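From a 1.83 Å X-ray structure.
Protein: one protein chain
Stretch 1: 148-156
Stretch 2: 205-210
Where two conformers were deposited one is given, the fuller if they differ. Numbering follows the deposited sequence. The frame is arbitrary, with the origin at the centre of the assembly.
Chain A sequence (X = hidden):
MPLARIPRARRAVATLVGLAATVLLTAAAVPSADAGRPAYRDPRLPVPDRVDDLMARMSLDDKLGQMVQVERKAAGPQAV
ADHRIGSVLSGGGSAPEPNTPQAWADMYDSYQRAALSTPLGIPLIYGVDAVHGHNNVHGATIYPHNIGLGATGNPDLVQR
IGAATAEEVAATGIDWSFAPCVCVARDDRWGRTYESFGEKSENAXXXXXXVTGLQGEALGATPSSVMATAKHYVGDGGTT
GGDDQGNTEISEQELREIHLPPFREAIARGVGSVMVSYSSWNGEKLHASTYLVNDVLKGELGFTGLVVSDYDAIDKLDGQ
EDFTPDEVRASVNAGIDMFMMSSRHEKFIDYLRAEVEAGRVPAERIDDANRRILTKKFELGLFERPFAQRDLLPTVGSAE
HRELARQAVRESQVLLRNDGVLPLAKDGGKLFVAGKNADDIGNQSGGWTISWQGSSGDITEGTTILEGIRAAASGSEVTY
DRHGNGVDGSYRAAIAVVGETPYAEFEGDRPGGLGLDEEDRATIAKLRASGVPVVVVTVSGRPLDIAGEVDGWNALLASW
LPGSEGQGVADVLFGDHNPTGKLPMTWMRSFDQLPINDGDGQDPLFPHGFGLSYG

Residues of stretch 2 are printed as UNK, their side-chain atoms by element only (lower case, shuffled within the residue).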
# COMPACT_ATOMS: atom_id res chain seq x y z
N GLY A 148 8.36 4.93 -5.09
CA GLY A 148 9.08 4.69 -6.33
C GLY A 148 8.18 4.72 -7.55
O GLY A 148 8.57 5.23 -8.61
N LEU A 149 6.96 4.18 -7.42
CA LEU A 149 5.99 4.29 -8.51
C LEU A 149 5.70 5.75 -8.85
O LEU A 149 5.58 6.11 -10.02
CB LEU A 149 4.71 3.54 -8.16
CG LEU A 149 4.88 2.03 -7.96
CD1 LEU A 149 3.51 1.32 -7.78
CD2 LEU A 149 5.70 1.37 -9.12
N GLY A 150 5.59 6.61 -7.83
CA GLY A 150 5.41 8.03 -8.10
C GLY A 150 6.60 8.61 -8.83
O GLY A 150 6.45 9.45 -9.72
N ALA A 151 7.80 8.16 -8.47
CA ALA A 151 9.02 8.60 -9.15
C ALA A 151 9.03 8.23 -10.63
O ALA A 151 9.69 8.92 -11.42
CB ALA A 151 10.25 8.02 -8.45
N THR A 152 8.30 7.18 -11.04
CA THR A 152 8.28 6.83 -12.46
C THR A 152 7.59 7.89 -13.30
O THR A 152 7.86 7.98 -14.50
CB THR A 152 7.56 5.51 -12.71
OG1 THR A 152 6.15 5.70 -12.49
CG2 THR A 152 8.09 4.41 -11.79
N GLY A 153 6.70 8.68 -12.69
CA GLY A 153 5.86 9.60 -13.44
C GLY A 153 5.03 8.94 -14.53
O GLY A 153 4.67 9.59 -15.51
N ASN A 154 4.69 7.65 -14.37
CA ASN A 154 4.08 6.84 -15.42
C ASN A 154 2.77 6.24 -14.92
O ASN A 154 2.76 5.11 -14.41
CB ASN A 154 5.06 5.76 -15.87
CG ASN A 154 4.57 4.99 -17.06
OD1 ASN A 154 3.40 5.07 -17.44
ND2 ASN A 154 5.48 4.21 -17.67
N PRO A 155 1.64 6.95 -15.06
CA PRO A 155 0.36 6.40 -14.57
C PRO A 155 -0.09 5.16 -15.31
O PRO A 155 -0.77 4.30 -14.73
CB PRO A 155 -0.63 7.55 -14.80
CG PRO A 155 0.22 8.78 -14.98
CD PRO A 155 1.52 8.33 -15.57
N ASP A 156 0.24 5.04 -16.59
CA ASP A 156 -0.17 3.85 -17.33
C ASP A 156 0.50 2.61 -16.75
O ASP A 156 -0.13 1.55 -16.62
CB ASP A 156 0.16 4.02 -18.81
CG ASP A 156 -0.51 2.98 -19.66
OD1 ASP A 156 -1.75 3.06 -19.80
OD2 ASP A 156 0.19 2.09 -20.17
N UNK A 205 -2.97 12.01 -7.34
CA UNK A 205 -4.15 12.02 -8.21
C UNK A 205 -3.89 11.29 -9.52
O UNK A 205 -4.71 10.49 -9.97
c UNK A 205 -4.59 13.46 -8.48
o UNK A 205 -5.05 14.08 -7.29
N UNK A 206 -2.74 11.55 -10.14
CA UNK A 206 -2.42 10.87 -11.39
C UNK A 206 -2.30 9.37 -11.18
O UNK A 206 -2.70 8.58 -12.05
c UNK A 206 -1.12 11.43 -11.97
N UNK A 207 -1.80 8.94 -10.03
CA UNK A 207 -1.56 7.53 -9.81
C UNK A 207 -2.79 6.79 -9.27
O UNK A 207 -2.70 5.60 -8.98
s UNK A 207 1.31 7.33 -11.10
c UNK A 207 0.93 7.92 -9.44
c UNK A 207 -0.36 7.32 -8.89
c UNK A 207 3.04 7.81 -11.20
N UNK A 208 -3.94 7.47 -9.16
CA UNK A 208 -5.16 6.73 -8.89
C UNK A 208 -5.55 5.85 -10.07
O UNK A 208 -6.51 5.09 -9.97
c UNK A 208 -5.95 8.55 -7.34
c UNK A 208 -6.32 7.68 -8.53
o UNK A 208 -6.62 8.51 -9.65
N UNK A 209 -4.81 5.94 -11.18
CA UNK A 209 -4.91 4.93 -12.22
C UNK A 209 -4.73 3.52 -11.67
O UNK A 209 -5.18 2.55 -12.30
c UNK A 209 -3.87 5.22 -13.31
o UNK A 209 -2.56 4.97 -12.82
N UNK A 210 -4.11 3.37 -10.50
CA UNK A 210 -4.08 2.07 -9.83
C UNK A 210 -5.49 1.52 -9.62
O UNK A 210 -5.71 0.30 -9.68
c UNK A 210 -3.36 2.18 -8.48

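Position 205 carries two side-chain atoms, one carbon followed by one oxygen, an unbranched chain that fits serine alone. The oxygen touches nothing on stretch 1; its nearest side-chain atom, CB of position 205, is 9.3 Å from CG of P155. This is S205, in the m rotamer, with its hydroxyl hydrogen-bonded elsewhere in the structure.

Position 206 has a single side-chain carbon, which defines alanine. CB of position 206 points toward stretch 1 and lies 4.2 Å from CG of P155, an apolar contact. The backbone takes part as well, since O of position 206 is 3.6 Å from CB of P155. The residue is A206, and it opens a type I beta turn that runs to position 209.

At position 207 there are four side-chain atoms, three carbons and one sulfur, in an unbranched chain. The sulfur is bonded to two carbons, one of them terminal, so the group is a thioether and the residue is M207; cysteine would end at its sulfur. Two conformers were deposited, and the one described here has chi angles of -59°, -55° and -164° (m, m, t). The CA-to-CB bond points sideways, but the end of the chain comes nearer to stretch 1. There CE of M207 lies 3.3 Å from O of L149, 3.9 Å from CA of G150, 4.0 Å from CA of G153 and 3.6 Å from N of N154, while SD of M207 is 3.7 Å from CA of P155.

Position 208 shows three side-chain atoms, with the first carbon carrying one oxygen and one carbon. This branching identifies threonine. The CA-to-CB bond points away from stretch 1, and OG1 of T208, the side-chain atom nearest stretch 1, is 8.0 Å from CB of P155. T208 instead turns back on its own stretch, its OG1 donating a hydrogen bond to O of S205 at 2.8 Å.

Position 209 has one carbon and then one oxygen, again serine, but here the CB points toward stretch 1. With chi1 at 70° (p), OG of S209 donates a hydrogen bond to O of P155 at 2.7 Å.

Position 210 has one side-chain carbon. The CA-to-CB bond points sideways, and CB of position 210 is 7.0 Å from CD1 of L149 at its nearest approach to stretch 1. This is A210, whose N donates a hydrogen bond to O of M207 at 3.0 Å.

The contact is small, 255 Å² summed over both sides, and M207 and P155 supply most of it, covered by 91 and 75 Å². CA of P155 and CA of M207 are 5.3 Å apart. The methyl end of M207 reaches the site where the helix of stretch 1 gives way to G153, which has positive phi (56°), a conformation that favours glycine. OG1 of T152 helps to order this bend, donating to O of L149 at 2.6 Å and accepting from N of N154 at 3.1 Å; it also lies 4.0 Å from CE of M207. Packing thus dominates, and the S209 hydroxyl adds the one hydrogen bond between the stretches, fixing the P155 carbonyl beside the turn.

Stretch 2, residues 205-210: SAMTSA
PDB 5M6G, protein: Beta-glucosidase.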